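Local coordinates for protein PT26-6P (Thermococcus sp., PDB 2WB7) that is of unknown function but is encoded by a euryarchaeal mobile element and combines two immunoglobulin-like domains with a helical domain, at residues A[135-140]-A[149-154]; A[145-150]-A[354-359]; A[311-314]-A[318-321]. All coordinates share one frame; numbering follows the deposited sequence.

Interaction 1. Residues A[135-140]-A[149-154]; sequences VYQIRD and RELYDK
Gln137 meets Leu151 and Lys154 across two consecutive helices, 135-144 and 149-157, joined by a short loop, while the shortest sound side-chain polar bond lies within the second helix, where Arg149 NE donates to Asp153 OD1 at 3.1 Å. The N-H...acceptor angle of that salt bridge is 154°. Its donor comes to the syn side of the carboxylate, somewhat out of plane, and joins residues one helical turn apart. The guanidinium has further partners: NH1 bonds to the carbonyls of Gly317 and Gly501, the second of them in the helical domain, so this helix is tied to more than its neighbour.

The nearest CA atoms of the two segments, those of Gln137 and Leu151, are 7.8 Å apart. Only 179 Å² is buried between the two segments, evidence of a modest contact at the protein surface. Lys154 is stretched out, its CG anti to the backbone N (chi1 -161°), which carries its chain across the gap to the end of Gln137; the two chains cross at about a right angle. The apolar part of the contact is made by both branches of the leucine: Leu151 CD1 lies 4.0 Å from Gln137 CB, and its other branch, CD2, is 4.2 Å from the carbonyl O of Gln137.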
ATOM      1  N   VAL A 135      -3.121  14.744   5.610  1.00 42.69           N
ATOM      2  CA  VAL A 135      -3.836  14.981   4.348  1.00 42.67           C
ATOM      3  C   VAL A 135      -3.446  16.266   3.606  1.00 42.69           C
ATOM      4  O   VAL A 135      -3.305  16.251   2.382  1.00 42.71           O
ATOM      5  CB  VAL A 135      -5.390  14.919   4.526  1.00 42.65           C
ATOM      6  CG1 VAL A 135      -5.850  15.969   5.500  1.00 42.75           C
ATOM      7  CG2 VAL A 135      -6.100  15.110   3.196  1.00 42.26           C
ATOM      8  N   TYR A 136      -3.280  17.373   4.325  1.00 42.60           N
ATOM      9  CA  TYR A 136      -3.000  18.648   3.653  1.00 42.72           C
ATOM     10  C   TYR A 136      -1.538  18.797   3.269  1.00 42.12           C
ATOM     11  O   TYR A 136      -1.206  19.437   2.271  1.00 41.95           O
ATOM     12  CB  TYR A 136      -3.430  19.834   4.509  1.00 43.33           C
ATOM     13  CG  TYR A 136      -4.905  19.845   4.809  1.00 45.50           C
ATOM     14  CD1 TYR A 136      -5.844  19.619   3.803  1.00 47.90           C
ATOM     15  CD2 TYR A 136      -5.367  20.090   6.096  1.00 47.70           C
ATOM     16  CE1 TYR A 136      -7.211  19.627   4.075  1.00 49.51           C
ATOM     17  CE2 TYR A 136      -6.726  20.105   6.378  1.00 49.88           C
ATOM     18  CZ  TYR A 136      -7.643  19.870   5.364  1.00 51.05           C
ATOM     19  OH  TYR A 136      -8.998  19.870   5.642  1.00 53.51           O
ATOM     20  N   GLN A 137      -0.663  18.200   4.063  1.00 41.44           N
ATOM     21  CA  GLN A 137       0.748  18.192   3.729  1.00 40.94           C
ATOM     22  C   GLN A 137       0.983  17.381   2.472  1.00 40.31           C
ATOM     23  O   GLN A 137       1.855  17.705   1.668  1.00 40.39           O
ATOM     24  CB  GLN A 137       1.537  17.587   4.867  1.00 41.08           C
ATOM     25  CG  GLN A 137       1.097  18.106   6.194  1.00 42.44           C
ATOM     26  CD  GLN A 137       2.119  17.832   7.249  1.00 43.99           C
ATOM     27  OE1 GLN A 137       3.254  18.293   7.145  1.00 44.93           O
ATOM     28  NE2 GLN A 137       1.735  17.071   8.275  1.00 44.05           N
ATOM     29  N   ILE A 138       0.218  16.306   2.319  1.00 39.49           N
ATOM     30  CA  ILE A 138       0.329  15.480   1.134  1.00 38.58           C
ATOM     31  C   ILE A 138      -0.221  16.250  -0.045  1.00 38.41           C
ATOM     32  O   ILE A 138       0.372  16.266  -1.127  1.00 38.16           O
ATOM     33  CB  ILE A 138      -0.430  14.173   1.290  1.00 38.43           C
ATOM     34  CG1 ILE A 138       0.119  13.403   2.483  1.00 38.54           C
ATOM     35  CG2 ILE A 138      -0.277  13.335   0.056  1.00 37.21           C
ATOM     36  CD1 ILE A 138       1.493  12.872   2.255  1.00 38.78           C
ATOM     37  N   ARG A 139      -1.347  16.920   0.174  1.00 38.19           N
ATOM     38  CA  ARG A 139      -1.910  17.759  -0.872  1.00 38.28           C
ATOM     39  C   ARG A 139      -0.904  18.814  -1.349  1.00 38.27           C
ATOM     40  O   ARG A 139      -0.760  19.029  -2.547  1.00 38.48           O
ATOM     41  CB  ARG A 139      -3.219  18.418  -0.431  1.00 38.15           C
ATOM     42  CG  ARG A 139      -3.998  18.977  -1.587  1.00 38.61           C
ATOM     43  CD  ARG A 139      -4.800  20.192  -1.215  1.00 41.45           C
ATOM     44  NE  ARG A 139      -4.075  21.068  -0.298  1.00 44.91           N
ATOM     45  CZ  ARG A 139      -4.494  21.379   0.931  1.00 45.72           C
ATOM     46  NH1 ARG A 139      -5.643  20.893   1.381  1.00 46.38           N
ATOM     47  NH2 ARG A 139      -3.772  22.175   1.712  1.00 44.94           N
ATOM     48  N   ASP A 140      -0.205  19.465  -0.422  1.00 38.27           N
ATOM     49  CA  ASP A 140       0.797  20.458  -0.789  1.00 38.88           C
ATOM     50  C   ASP A 140       1.920  19.832  -1.583  1.00 38.07           C
ATOM     51  O   ASP A 140       2.326  20.326  -2.648  1.00 37.88           O
ATOM     52  CB  ASP A 140       1.397  21.074   0.460  1.00 39.77           C
ATOM     53  CG  ASP A 140       0.361  21.746   1.318  1.00 43.75           C
ATOM     54  OD1 ASP A 140      -0.738  22.032   0.784  1.00 48.67           O
ATOM     55  OD2 ASP A 140       0.647  22.006   2.520  1.00 46.69           O
ATOM     56  N   ARG A 149      12.900  15.136   3.450  1.00 42.27           N
ATOM     57  CA  ARG A 149      13.074  13.911   4.188  1.00 42.11           C
ATOM     58  C   ARG A 149      12.147  13.934   5.409  1.00 42.22           C
ATOM     59  O   ARG A 149      11.755  12.886   5.931  1.00 42.11           O
ATOM     60  CB  ARG A 149      14.532  13.795   4.622  1.00 42.00           C
ATOM     61  CG  ARG A 149      14.858  12.496   5.318  1.00 42.24           C
ATOM     62  CD  ARG A 149      14.741  11.325   4.352  1.00 42.94           C
ATOM     63  NE  ARG A 149      14.820  10.041   5.030  1.00 42.80           N
ATOM     64  CZ  ARG A 149      15.945   9.347   5.157  1.00 45.37           C
ATOM     65  NH1 ARG A 149      17.074   9.825   4.648  1.00 46.00           N
ATOM     66  NH2 ARG A 149      15.951   8.181   5.793  1.00 46.40           N
ATOM     67  N   GLU A 150      11.820  15.137   5.875  1.00 42.22           N
ATOM     68  CA  GLU A 150      10.983  15.302   7.062  1.00 42.35           C
ATOM     69  C   GLU A 150       9.589  14.760   6.801  1.00 41.70           C
ATOM     70  O   GLU A 150       9.120  13.857   7.492  1.00 41.92           O
ATOM     71  CB  GLU A 150      10.882  16.780   7.451  1.00 43.05           C
ATOM     72  CG  GLU A 150      12.158  17.379   8.086  1.00 46.79           C
ATOM     73  CD  GLU A 150      13.420  17.252   7.197  1.00 51.48           C
ATOM     74  OE1 GLU A 150      14.374  16.534   7.614  1.00 52.53           O
ATOM     75  OE2 GLU A 150      13.456  17.866   6.094  1.00 51.95           O
ATOM     76  N   LEU A 151       8.919  15.343   5.811  1.00 40.73           N
ATOM     77  CA  LEU A 151       7.606  14.889   5.377  1.00 39.78           C
ATOM     78  C   LEU A 151       7.660  13.404   5.055  1.00 39.28           C
ATOM     79  O   LEU A 151       6.774  12.624   5.414  1.00 38.74           O
ATOM     80  CB  LEU A 151       7.180  15.660   4.126  1.00 39.64           C
ATOM     81  CG  LEU A 151       5.900  15.151   3.467  1.00 39.15           C
ATOM     82  CD1 LEU A 151       4.772  15.253   4.469  1.00 39.43           C
ATOM     83  CD2 LEU A 151       5.571  15.934   2.213  1.00 38.25           C
ATOM     84  N   TYR A 152       8.723  13.027   4.367  1.00 38.96           N
ATOM     85  CA  TYR A 152       8.851  11.693   3.831  1.00 38.78           C
ATOM     86  C   TYR A 152       8.799  10.661   4.941  1.00 39.51           C
ATOM     87  O   TYR A 152       8.069   9.681   4.844  1.00 39.66           O
ATOM     88  CB  TYR A 152      10.159  11.566   3.065  1.00 38.41           C
ATOM     89  CG  TYR A 152      10.425  10.156   2.660  1.00 37.06           C
ATOM     90  CD1 TYR A 152      10.011   9.684   1.416  1.00 35.89           C
ATOM     91  CD2 TYR A 152      11.056   9.270   3.535  1.00 35.64           C
ATOM     92  CE1 TYR A 152      10.235   8.371   1.048  1.00 35.41           C
ATOM     93  CE2 TYR A 152      11.281   7.957   3.177  1.00 34.81           C
ATOM     94  CZ  TYR A 152      10.867   7.517   1.940  1.00 35.71           C
ATOM     95  OH  TYR A 152      11.093   6.214   1.597  1.00 38.13           O
ATOM     96  N   ASP A 153       9.582  10.881   5.995  1.00 40.24           N
ATOM     97  CA  ASP A 153       9.596   9.988   7.143  1.00 41.16           C
ATOM     98  C   ASP A 153       8.232  10.028   7.786  1.00 41.44           C
ATOM     99  O   ASP A 153       7.697   9.018   8.227  1.00 41.44           O
ATOM    100  CB  ASP A 153      10.603  10.464   8.191  1.00 41.65           C
ATOM    101  CG  ASP A 153      12.038  10.459   7.687  1.00 43.58           C
ATOM    102  OD1 ASP A 153      12.370   9.589   6.842  1.00 46.48           O
ATOM    103  OD2 ASP A 153      12.838  11.308   8.161  1.00 43.63           O
ATOM    104  N   LYS A 154       7.677  11.228   7.842  1.00 41.87           N
ATOM    105  CA  LYS A 154       6.421  11.445   8.522  1.00 42.17           C
ATOM    106  C   LYS A 154       5.341  10.575   7.913  1.00 41.67           C
ATOM    107  O   LYS A 154       4.488  10.029   8.614  1.00 41.85           O
ATOM    108  CB  LYS A 154       6.036  12.912   8.428  1.00 42.54           C
ATOM    109  CG  LYS A 154       5.025  13.315   9.444  1.00 45.05           C
ATOM    110  CD  LYS A 154       4.730  14.796   9.351  1.00 48.71           C
ATOM    111  CE  LYS A 154       3.689  15.191  10.390  1.00 50.72           C
ATOM    112  NZ  LYS A 154       3.312  16.621  10.195  1.00 51.85           N
TER

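Interaction 2. Residues A[145-150]-A[354-359]; sequences GQISRE and HALGLV
Followed from His354 to Val359, the strand meets Ile147 at two leucines, Leu356 and Leu358. At its start His354 points toward the 145-150 segment without touching it; its two ring nitrogens have partners elsewhere, ND1 bonding to Glu378 OE2 and NE2 to Asp502 OD2. Leu356 comes next on the same face of the strand. Its CG is anti to the backbone N (chi1 -176°), and the CD2 branch lies 4.4 Å from Ile147 CD1. Gly357, without a side chain, lies between the leucines and pairs through its backbone with Ala377. Leu358 then brings its CD1 to 4.3 Å from the same Ile147 CD1, so one terminal methyl touches both leucines, two residues apart along the strand. All three residues are buried, yet the segments share only 79 Å²; Val309 and Leu311 of strand 301-314 also pack on Ile147, and Ala141 and Ile142 of helix 135-144 pack on Leu358.

Ile147 sits in the turn between Gly145, which leaves helix 135-144 with positive phi, and Ser148, the N-cap whose OG bonds to Leu151 N. The loop linking two consecutive helices of the first immunoglobulin-like region is laid over the antiparallel beta sheet of the second.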
ATOM      1  N   GLY A 145       5.360  19.789  -5.206  1.00 39.51           N
ATOM      2  CA  GLY A 145       6.439  18.863  -5.519  1.00 39.91           C
ATOM      3  C   GLY A 145       7.554  18.922  -4.483  1.00 40.20           C
ATOM      4  O   GLY A 145       8.465  18.098  -4.490  1.00 40.22           O
ATOM      5  N   GLN A 146       7.485  19.891  -3.577  1.00 40.49           N
ATOM      6  CA  GLN A 146       8.468  19.983  -2.504  1.00 41.03           C
ATOM      7  C   GLN A 146       8.266  18.879  -1.471  1.00 41.19           C
ATOM      8  O   GLN A 146       7.303  18.919  -0.693  1.00 41.67           O
ATOM      9  CB  GLN A 146       8.349  21.330  -1.819  1.00 40.82           C
ATOM     10  CG  GLN A 146       8.268  22.468  -2.780  1.00 43.28           C
ATOM     11  CD  GLN A 146       7.804  23.760  -2.111  1.00 47.85           C
ATOM     12  OE1 GLN A 146       7.686  23.830  -0.878  1.00 49.11           O
ATOM     13  NE2 GLN A 146       7.523  24.787  -2.923  1.00 48.04           N
ATOM     14  N   ILE A 147       9.172  17.902  -1.461  1.00 41.13           N
ATOM     15  CA  ILE A 147       9.093  16.777  -0.534  1.00 41.28           C
ATOM     16  C   ILE A 147      10.409  16.604   0.185  1.00 41.80           C
ATOM     17  O   ILE A 147      11.394  16.219  -0.423  1.00 42.55           O
ATOM     18  CB  ILE A 147       8.802  15.456  -1.256  1.00 41.21           C
ATOM     19  CG1 ILE A 147       7.592  15.609  -2.184  1.00 41.10           C
ATOM     20  CG2 ILE A 147       8.603  14.331  -0.250  1.00 40.23           C
ATOM     21  CD1 ILE A 147       7.467  14.494  -3.174  1.00 40.66           C
ATOM     22  N   SER A 148      10.424  16.883   1.482  1.00 42.06           N
ATOM     23  CA  SER A 148      11.623  16.805   2.285  1.00 41.87           C
ATOM     24  C   SER A 148      11.731  15.436   2.905  1.00 42.12           C
ATOM     25  O   SER A 148      10.777  14.661   2.891  1.00 42.18           O
ATOM     26  CB  SER A 148      11.551  17.836   3.407  1.00 42.16           C
ATOM     27  OG  SER A 148      10.452  17.575   4.270  1.00 41.59           O
ATOM     28  N   ARG A 149      12.900  15.136   3.450  1.00 42.27           N
ATOM     29  CA  ARG A 149      13.074  13.911   4.188  1.00 42.11           C
ATOM     30  C   ARG A 149      12.147  13.934   5.409  1.00 42.22           C
ATOM     31  O   ARG A 149      11.755  12.886   5.931  1.00 42.11           O
ATOM     32  CB  ARG A 149      14.532  13.795   4.622  1.00 42.00           C
ATOM     33  CG  ARG A 149      14.858  12.496   5.318  1.00 42.24           C
ATOM     34  CD  ARG A 149      14.741  11.325   4.352  1.00 42.94           C
ATOM     35  NE  ARG A 149      14.820  10.041   5.030  1.00 42.80           N
ATOM     36  CZ  ARG A 149      15.945   9.347   5.157  1.00 45.37           C
ATOM     37  NH1 ARG A 149      17.074   9.825   4.648  1.00 46.00           N
ATOM     38  NH2 ARG A 149      15.951   8.181   5.793  1.00 46.40           N
ATOM     39  N   GLU A 150      11.820  15.137   5.875  1.00 42.22           N
ATOM     40  CA  GLU A 150      10.983  15.302   7.062  1.00 42.35           C
ATOM     41  C   GLU A 150       9.589  14.760   6.801  1.00 41.70           C
ATOM     42  O   GLU A 150       9.120  13.857   7.492  1.00 41.92           O
ATOM     43  CB  GLU A 150      10.882  16.780   7.451  1.00 43.05           C
ATOM     44  CG  GLU A 150      12.158  17.379   8.086  1.00 46.79           C
ATOM     45  CD  GLU A 150      13.420  17.252   7.197  1.00 51.48           C
ATOM     46  OE1 GLU A 150      14.374  16.534   7.614  1.00 52.53           O
ATOM     47  OE2 GLU A 150      13.456  17.866   6.094  1.00 51.95           O
ATOM     48  N   HIS A 354      14.883   7.244  -4.555  1.00 31.90           N
ATOM     49  CA  HIS A 354      13.655   6.560  -4.181  1.00 31.83           C
ATOM     50  C   HIS A 354      12.560   6.969  -5.161  1.00 31.75           C
ATOM     51  O   HIS A 354      12.588   8.074  -5.724  1.00 31.90           O
ATOM     52  CB  HIS A 354      13.228   6.966  -2.773  1.00 32.25           C
ATOM     53  CG  HIS A 354      14.041   6.343  -1.680  1.00 33.43           C
ATOM     54  ND1 HIS A 354      13.468   5.666  -0.619  1.00 34.67           N
ATOM     55  CD2 HIS A 354      15.379   6.301  -1.477  1.00 34.17           C
ATOM     56  CE1 HIS A 354      14.420   5.225   0.186  1.00 35.27           C
ATOM     57  NE2 HIS A 354      15.588   5.603  -0.308  1.00 36.57           N
ATOM     58  N   ALA A 355      11.596   6.082  -5.381  1.00 31.41           N
ATOM     59  CA  ALA A 355      10.460   6.409  -6.226  1.00 30.98           C
ATOM     60  C   ALA A 355       9.272   6.531  -5.298  1.00 30.98           C
ATOM     61  O   ALA A 355       9.156   5.757  -4.345  1.00 31.07           O
ATOM     62  CB  ALA A 355      10.226   5.320  -7.267  1.00 30.81           C
ATOM     63  N   LEU A 356       8.408   7.513  -5.553  1.00 30.77           N
ATOM     64  CA  LEU A 356       7.212   7.704  -4.743  1.00 30.54           C
ATOM     65  C   LEU A 356       6.046   8.175  -5.596  1.00 30.86           C
ATOM     66  O   LEU A 356       6.225   8.901  -6.575  1.00 30.83           O
ATOM     67  CB  LEU A 356       7.473   8.721  -3.644  1.00 30.13           C
ATOM     68  CG  LEU A 356       6.366   8.994  -2.631  1.00 29.44           C
ATOM     69  CD1 LEU A 356       6.300   7.906  -1.597  1.00 29.87           C
ATOM     70  CD2 LEU A 356       6.624  10.317  -1.947  1.00 28.52           C
ATOM     71  N   GLY A 357       4.845   7.748  -5.220  1.00 31.04           N
ATOM     72  CA  GLY A 357       3.625   8.231  -5.854  1.00 30.44           C
ATOM     73  C   GLY A 357       2.672   8.763  -4.809  1.00 30.30           C
ATOM     74  O   GLY A 357       2.376   8.087  -3.811  1.00 30.80           O
ATOM     75  N   LEU A 358       2.206   9.983  -5.025  1.00 29.92           N
ATOM     76  CA  LEU A 358       1.214  10.597  -4.171  1.00 29.36           C
ATOM     77  C   LEU A 358      -0.045  10.937  -4.971  1.00 29.72           C
ATOM     78  O   LEU A 358       0.022  11.566  -6.029  1.00 29.02           O
ATOM     79  CB  LEU A 358       1.793  11.863  -3.543  1.00 29.22           C
ATOM     80  CG  LEU A 358       3.105  11.743  -2.758  1.00 28.48           C
ATOM     81  CD1 LEU A 358       3.469  13.094  -2.197  1.00 28.60           C
ATOM     82  CD2 LEU A 358       3.013  10.741  -1.632  1.00 26.99           C
ATOM     83  N   VAL A 359      -1.195  10.513  -4.452  1.00 30.55           N
ATOM     84  CA  VAL A 359      -2.495  10.874  -5.014  1.00 30.96           C
ATOM     85  C   VAL A 359      -3.402  11.475  -3.952  1.00 31.90           C
ATOM     86  O   VAL A 359      -3.413  11.052  -2.787  1.00 31.68           O
ATOM     87  CB  VAL A 359      -3.203   9.667  -5.626  1.00 30.90           C
ATOM     88  CG1 VAL A 359      -4.399  10.121  -6.445  1.00 30.39           C
ATOM     89  CG2 VAL A 359      -2.229   8.902  -6.501  1.00 30.45           C
TER

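Interaction 3. Residues A[311-314]-A[318-321]; sequences LRVI and RMEL
The guanidinium of Arg312 has Glu320 OE1 at its edge, with a water also in its plane, whereas that of Arg318 carries Ile314 CG1 over one face, 3.7 Å from NH2. Arg312 NE and Glu320 OE1 form a weak hydrogen bond and salt bridge of 3.3 Å, in which the carboxylate plane stands 89° to the guanidinium plane. The other oxygen, OE2, is approached by Arg318 NH2 at 3.1 Å from above the carboxylate. The water links Arg312 NH2 to Leu321 O, and Arg312 NH1 turns to Tyr353 OH on the neighbouring strand.

Beneath these groups is a beta hairpin of strands 301-314 and 319-331, the latter an outermost strand of the sheet within this chain. Arg312 and Glu320 are an antiparallel hydrogen-bonded pair: Arg312 N donates to Glu320 O and Glu320 N to Arg312 O, both at 2.9 Å. Next to the turn, Ile314 N donates to Arg318 O. The opposite face is apolar: selenomethionine Met319, with CG anti to its carbonyl carbon (chi1 -70°), places SE 3.8 Å from Leu311 CD1 and CG 4.0 Å from Val313 CG2, while Leu311 CD2 meets Leu321 CD1.

One carboxylate thus bridges two arginines, Arg312 and Arg318, which would probably offset part of their charge and favour its own ionised form.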
ATOM      1  N   LEU A 311      13.122  10.646  -5.975  1.00 30.83           N
ATOM      2  CA  LEU A 311      13.760  11.543  -5.050  1.00 31.31           C
ATOM      3  C   LEU A 311      15.234  11.164  -4.930  1.00 32.24           C
ATOM      4  O   LEU A 311      15.576  10.018  -4.573  1.00 31.82           O
ATOM      5  CB  LEU A 311      13.074  11.462  -3.697  1.00 30.80           C
ATOM      6  CG  LEU A 311      11.597  11.859  -3.674  1.00 30.38           C
ATOM      7  CD1 LEU A 311      10.996  11.651  -2.295  1.00 28.58           C
ATOM      8  CD2 LEU A 311      11.434  13.299  -4.093  1.00 30.08           C
ATOM      9  N   ARG A 312      16.114  12.110  -5.246  1.00 33.06           N
ATOM     10  CA  ARG A 312      17.535  11.858  -5.052  1.00 34.25           C
ATOM     11  C   ARG A 312      17.793  11.921  -3.572  1.00 34.44           C
ATOM     12  O   ARG A 312      17.351  12.849  -2.904  1.00 34.72           O
ATOM     13  CB  ARG A 312      18.396  12.892  -5.766  1.00 34.52           C
ATOM     14  CG  ARG A 312      19.882  12.713  -5.528  1.00 36.31           C
ATOM     15  CD  ARG A 312      20.708  13.523  -6.534  1.00 37.97           C
ATOM     16  NE  ARG A 312      20.085  14.818  -6.790  1.00 38.96           N
ATOM     17  CZ  ARG A 312      19.368  15.100  -7.875  1.00 40.15           C
ATOM     18  NH1 ARG A 312      19.190  14.190  -8.820  1.00 39.11           N
ATOM     19  NH2 ARG A 312      18.827  16.302  -8.021  1.00 42.37           N
ATOM     20  N   VAL A 313      18.460  10.907  -3.049  1.00 34.80           N
ATOM     21  CA  VAL A 313      18.903  10.941  -1.672  1.00 35.15           C
ATOM     22  C   VAL A 313      20.362  11.351  -1.664  1.00 35.88           C
ATOM     23  O   VAL A 313      21.217  10.700  -2.284  1.00 35.90           O
ATOM     24  CB  VAL A 313      18.753   9.575  -0.981  1.00 34.71           C
ATOM     25  CG1 VAL A 313      19.366   9.619   0.386  1.00 34.66           C
ATOM     26  CG2 VAL A 313      17.305   9.201  -0.877  1.00 34.62           C
ATOM     27  N   ILE A 314      20.646  12.439  -0.964  1.00 36.65           N
ATOM     28  CA  ILE A 314      22.015  12.898  -0.810  1.00 37.59           C
ATOM     29  C   ILE A 314      22.690  12.179   0.355  1.00 38.24           C
ATOM     30  O   ILE A 314      22.034  11.861   1.343  1.00 38.30           O
ATOM     31  CB  ILE A 314      22.032  14.377  -0.524  1.00 37.65           C
ATOM     32  CG1 ILE A 314      21.426  15.127  -1.710  1.00 37.68           C
ATOM     33  CG2 ILE A 314      23.452  14.828  -0.245  1.00 37.45           C
ATOM     34  CD1 ILE A 314      22.245  14.986  -2.970  1.00 37.39           C
ATOM     35  N   ARG A 318      19.588  13.775   3.193  1.00 36.21           N
ATOM     36  CA  ARG A 318      18.718  14.794   2.648  1.00 36.19           C
ATOM     37  C   ARG A 318      18.184  14.331   1.285  1.00 35.89           C
ATOM     38  O   ARG A 318      18.856  13.584   0.568  1.00 36.45           O
ATOM     39  CB  ARG A 318      19.466  16.120   2.518  1.00 36.32           C
ATOM     40  CG  ARG A 318      18.556  17.301   2.253  1.00 38.10           C
ATOM     41  CD  ARG A 318      19.335  18.601   2.104  1.00 40.68           C
ATOM     42  NE  ARG A 318      19.798  18.801   0.734  1.00 42.61           N
ATOM     43  CZ  ARG A 318      21.022  18.523   0.312  1.00 42.84           C
ATOM     44  NH1 ARG A 318      21.912  18.026   1.168  1.00 44.43           N
ATOM     45  NH2 ARG A 318      21.352  18.735  -0.958  1.00 41.63           N
HETATM   46  N   MSE A 319      16.980  14.763   0.924  1.00 35.19           N
HETATM   47  CA  MSE A 319      16.372  14.344  -0.344  1.00 34.50           C
HETATM   48  C   MSE A 319      16.079  15.553  -1.179  1.00 35.08           C
HETATM   49  O   MSE A 319      15.802  16.617  -0.649  1.00 35.38           O
HETATM   50  CB  MSE A 319      15.034  13.629  -0.127  1.00 33.80           C
HETATM   51  CG  MSE A 319      15.104  12.260   0.510  1.00 30.20           C
HETATM   52 SE   MSE A 319      13.311  11.567   0.701  0.50 18.80          SE
HETATM   53  CE  MSE A 319      13.821   9.820   1.295  1.00 21.26           C
ATOM     54  N   GLU A 320      16.107  15.392  -2.493  1.00 35.88           N
ATOM     55  CA  GLU A 320      15.657  16.464  -3.380  1.00 36.34           C
ATOM     56  C   GLU A 320      14.925  15.937  -4.608  1.00 35.91           C
ATOM     57  O   GLU A 320      15.244  14.873  -5.140  1.00 35.71           O
ATOM     58  CB  GLU A 320      16.803  17.416  -3.743  1.00 36.63           C
ATOM     59  CG  GLU A 320      18.109  16.747  -4.065  1.00 39.36           C
ATOM     60  CD  GLU A 320      19.249  17.738  -4.102  1.00 43.18           C
ATOM     61  OE1 GLU A 320      20.101  17.622  -5.013  1.00 44.86           O
ATOM     62  OE2 GLU A 320      19.291  18.630  -3.218  1.00 44.88           O
ATOM     63  N   LEU A 321      13.920  16.689  -5.033  1.00 35.98           N
ATOM     64  CA  LEU A 321      13.043  16.257  -6.105  1.00 35.84           C
ATOM     65  C   LEU A 321      13.842  16.059  -7.367  1.00 35.72           C
ATOM     66  O   LEU A 321      14.576  16.947  -7.769  1.00 36.04           O
ATOM     67  CB  LEU A 321      11.981  17.322  -6.340  1.00 35.83           C
ATOM     68  CG  LEU A 321      10.948  17.082  -7.436  1.00 35.83           C
ATOM     69  CD1 LEU A 321      10.216  15.750  -7.207  1.00 36.78           C
ATOM     70  CD2 LEU A 321       9.979  18.256  -7.488  1.00 34.94           C
TER
HETATM   71  O   HOH W   1      16.742  17.182  -9.904  1.00 36.01           O

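Overall arrangement
From the N terminus, interaction 1 comes first: its segments are eight residues apart, of which the last four, 145-148, form the loop between two consecutive helices. Interaction 2 starts within that loop and shares Arg149 and Glu150 with interaction 1, then spans 203 residues to reach strand 350-364. Interaction 3, a beta hairpin whose segments are three residues apart, falls wholly inside that long span. Its strand 301-314 neighbours strand 350-364, so interactions 2 and 3 reach the same sheet. Arg149 and Tyr152 of helix 149-157 pack on Met319, so the helix that closes interaction 1 also lies against the hairpin. Together they fasten the helical pair of the first immunoglobulin-like region to the second region's sheet.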